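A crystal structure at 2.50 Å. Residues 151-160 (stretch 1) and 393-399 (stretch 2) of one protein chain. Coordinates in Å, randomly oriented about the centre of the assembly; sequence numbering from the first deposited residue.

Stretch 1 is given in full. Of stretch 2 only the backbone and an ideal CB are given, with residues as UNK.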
# COMPACT_ATOMS: atom_id res chain seq x y z
N LEU E 151 38.66 5.30 30.82
CA LEU E 151 37.74 6.40 30.62
C LEU E 151 38.02 7.51 31.62
O LEU E 151 38.71 7.31 32.61
CB LEU E 151 36.29 5.91 30.73
CG LEU E 151 35.88 4.84 29.72
CD1 LEU E 151 34.46 4.34 29.99
CD2 LEU E 151 36.02 5.36 28.31
N PRO E 152 37.50 8.72 31.38
CA PRO E 152 37.65 9.77 32.38
C PRO E 152 37.01 9.36 33.70
O PRO E 152 36.05 8.58 33.75
CB PRO E 152 36.92 10.96 31.76
CG PRO E 152 36.96 10.69 30.29
CD PRO E 152 36.80 9.21 30.18
N ARG E 153 37.59 9.87 34.79
CA ARG E 153 37.12 9.62 36.15
C ARG E 153 36.93 10.94 36.86
O ARG E 153 37.61 11.93 36.58
CB ARG E 153 38.11 8.75 36.93
CG ARG E 153 38.66 7.61 36.11
CD ARG E 153 39.81 6.97 36.81
NE ARG E 153 39.40 6.25 38.01
CZ ARG E 153 39.92 6.44 39.21
NH1 ARG E 153 40.87 7.35 39.37
NH2 ARG E 153 39.49 5.74 40.25
N ARG E 154 35.98 10.96 37.79
CA ARG E 154 35.83 12.09 38.70
C ARG E 154 35.13 11.55 39.95
O ARG E 154 33.91 11.38 39.95
CB ARG E 154 35.04 13.23 38.08
CG ARG E 154 34.71 14.31 39.10
CD ARG E 154 34.11 15.53 38.45
NE ARG E 154 33.88 16.61 39.41
CZ ARG E 154 34.63 17.70 39.51
NH1 ARG E 154 35.68 17.88 38.72
NH2 ARG E 154 34.32 18.63 40.41
N LEU E 155 35.93 11.25 40.97
CA LEU E 155 35.45 10.64 42.22
C LEU E 155 35.55 11.70 43.32
O LEU E 155 36.64 11.98 43.83
CB LEU E 155 36.25 9.38 42.53
CG LEU E 155 36.01 8.26 41.50
CD1 LEU E 155 36.74 6.97 41.88
CD2 LEU E 155 34.51 7.99 41.36
N SER E 156 34.41 12.29 43.67
CA SER E 156 34.35 13.46 44.55
C SER E 156 34.05 13.01 45.98
O SER E 156 32.98 13.29 46.55
CB SER E 156 33.30 14.45 44.05
OG SER E 156 33.70 15.10 42.86
N GLY E 157 35.02 12.30 46.55
CA GLY E 157 34.83 11.70 47.86
C GLY E 157 33.77 10.62 47.83
O GLY E 157 33.62 9.88 46.86
N ARG E 158 33.05 10.53 48.88
CA ARG E 158 32.00 9.55 49.03
C ARG E 158 30.66 10.17 48.67
O ARG E 158 30.47 11.38 48.85
CB ARG E 158 31.99 9.00 50.48
CG ARG E 158 30.61 8.78 51.10
CD ARG E 158 30.66 8.50 52.61
NE ARG E 158 30.81 9.71 53.42
CZ ARG E 158 29.86 10.64 53.60
NH1 ARG E 158 28.66 10.50 53.03
NH2 ARG E 158 30.10 11.71 54.36
N PRO E 159 29.74 9.40 48.09
CA PRO E 159 28.46 9.98 47.64
C PRO E 159 27.69 10.57 48.81
O PRO E 159 27.71 10.03 49.92
CB PRO E 159 27.72 8.79 47.02
CG PRO E 159 28.80 7.79 46.72
CD PRO E 159 29.86 7.98 47.73
N PRO E 160 27.03 11.70 48.61
CA PRO E 160 26.23 12.29 49.68
C PRO E 160 24.98 11.46 49.95
O PRO E 160 24.58 10.60 49.17
CB PRO E 160 25.87 13.69 49.15
CG PRO E 160 26.76 13.91 47.96
CD PRO E 160 27.01 12.54 47.39
N UNK E 393 30.81 1.40 35.99
CA UNK E 393 31.14 2.82 36.00
C UNK E 393 31.47 3.37 37.38
O UNK E 393 31.74 4.57 37.49
CB UNK E 393 29.98 3.62 35.41
N UNK E 394 31.42 2.55 38.43
CA UNK E 394 31.79 3.02 39.76
C UNK E 394 33.26 3.39 39.84
O UNK E 394 33.68 4.05 40.79
CB UNK E 394 31.47 1.95 40.81
N UNK E 395 34.04 2.96 38.85
CA UNK E 395 35.41 3.43 38.67
C UNK E 395 35.46 4.91 38.32
O UNK E 395 36.45 5.59 38.63
CB UNK E 395 36.11 2.62 37.58
N UNK E 396 34.43 5.44 37.67
CA UNK E 396 34.53 6.72 36.99
C UNK E 396 33.65 7.81 37.56
O UNK E 396 33.89 8.98 37.27
CB UNK E 396 34.19 6.53 35.51
N UNK E 397 32.64 7.47 38.37
CA UNK E 397 31.67 8.45 38.83
C UNK E 397 30.88 7.79 39.95
O UNK E 397 30.84 6.56 40.05
CB UNK E 397 30.76 8.93 37.70
N UNK E 398 30.26 8.60 40.80
CA UNK E 398 29.27 8.08 41.73
C UNK E 398 28.06 7.59 40.95
O UNK E 398 27.37 8.37 40.29
CB UNK E 398 28.86 9.14 42.75
N UNK E 399 27.80 6.29 41.03
CA UNK E 399 26.73 5.66 40.28
C UNK E 399 25.44 5.75 41.09
O UNK E 399 25.35 5.20 42.20
CB UNK E 399 27.07 4.21 39.95

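Stretch 1 runs past stretch 2 as an irregular segment, neither helix nor strand, and what it offers is mostly backbone carbonyls, the arginine at Arg153, the leucine at Leu155 and the ring of Pro159.

At position 393 the CA-to-CB bond points sideways, and no atom of stretch 1 lies within 5.5 Å of the ideal CB. The backbone angles (-75/0) fit a 3-10 turn and exclude little, so the visible atoms leave the choice wide. The residue is Leu393, whose side chain ends nearer to stretch 1 than it begins but makes no contact; its carbonyl accepts the amide of position 396, N to O 2.8 Å, which closes the turn.

Position 394 points away, and many side chains would do. It is Met394, and its part in this contact is slight: the backbone O lies 4.1 Å from Leu155 CD2.

Position 395 is more informative. Its CB points sideways, but it stands 4.9 Å from Arg153 NE, so a side chain of moderate length could reach the guanidinium. An acid would pay best, aspartate or glutamate, while an amide or hydroxyl could offer a neutral acceptor. The residue is Glu395. With chi1 t and chi2 p, it brings OE2 to 3.1 Å from Arg153 NE in a salt bridge. The same NE also makes a weak hydrogen bond to the backbone O of Glu395, again at 3.1 Å, so the arginine addresses both the charge and the main chain of one residue.

At position 396 the stretches come closest, with its CA 4.0 Å from that of Arg153. Its backbone O accepts a hydrogen bond from Arg154 N at 2.9 Å, a bond open to any residue. The side chain has less freedom: the ideal CB is only 3.3 Å from Pro152 O, an acceptor with no proton to give. A short side chain carrying a donor is favoured; serine, threonine or asparagine could be considered, and a bulky apolar group would leave the carbonyl unanswered. Asn396 is found, and with chi1 m its ND2 donates to Pro152 O at 2.8 Å.

Position 397 points away from stretch 1, and its extended backbone (-168/158) suits beta-branched residues, though others would fit. It is Val397; its main chain meets the leucine, with N 3.6 Å from Leu155 CD2.

Position 398 points toward stretch 1, its ideal CB 4.2 Å from Pro159 CG, with the carbonyls of Ser156 and Gly157 farther out. A flat ring could lie against the proline, and one with an NH at its rim could also serve a carbonyl; histidine and tryptophan both come to mind. His398 does both. NE2 donates to Gly157 O at 2.8 Å, near the ring plane, while Pro159 CG sits over a face, 3.9 Å from the ring centroid, in a CH-pi contact.

Position 399 points away with nothing of stretch 1 nearby. Its strand angles (-88/117) suit a beta-branched residue among others, and Val399 makes no contact here.

Stretch 2, residues 393-399: LMENVHV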
# COMPACT_ATOMS: atom_id res chain seq x y z
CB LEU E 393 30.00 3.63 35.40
CG LEU E 393 29.91 3.33 33.91
CD1 LEU E 393 28.56 3.79 33.39
CD2 LEU E 393 31.07 3.97 33.17
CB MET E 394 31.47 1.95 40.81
CG MET E 394 30.00 1.88 41.18
SD MET E 394 29.74 0.46 42.24
CE MET E 394 30.63 0.98 43.72
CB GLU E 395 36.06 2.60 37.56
CG GLU E 395 37.46 3.03 37.21
CD GLU E 395 38.49 2.64 38.27
OE1 GLU E 395 38.17 1.81 39.16
OE2 GLU E 395 39.62 3.18 38.20
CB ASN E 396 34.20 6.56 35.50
CG ASN E 396 34.99 5.45 34.85
OD1 ASN E 396 34.64 4.28 34.96
ND2 ASN E 396 36.07 5.81 34.16
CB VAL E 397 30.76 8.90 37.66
CG1 VAL E 397 29.95 7.73 37.13
CG2 VAL E 397 29.83 10.05 38.07
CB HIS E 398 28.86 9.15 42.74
CG HIS E 398 29.99 9.59 43.61
ND1 HIS E 398 29.97 10.78 44.30
CD2 HIS E 398 31.18 9.01 43.87
CE1 HIS E 398 31.10 10.91 44.97
NE2 HIS E 398 31.85 9.85 44.73
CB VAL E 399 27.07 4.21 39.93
CG1 VAL E 399 25.84 3.49 39.42
CG2 VAL E 399 28.20 4.20 38.92
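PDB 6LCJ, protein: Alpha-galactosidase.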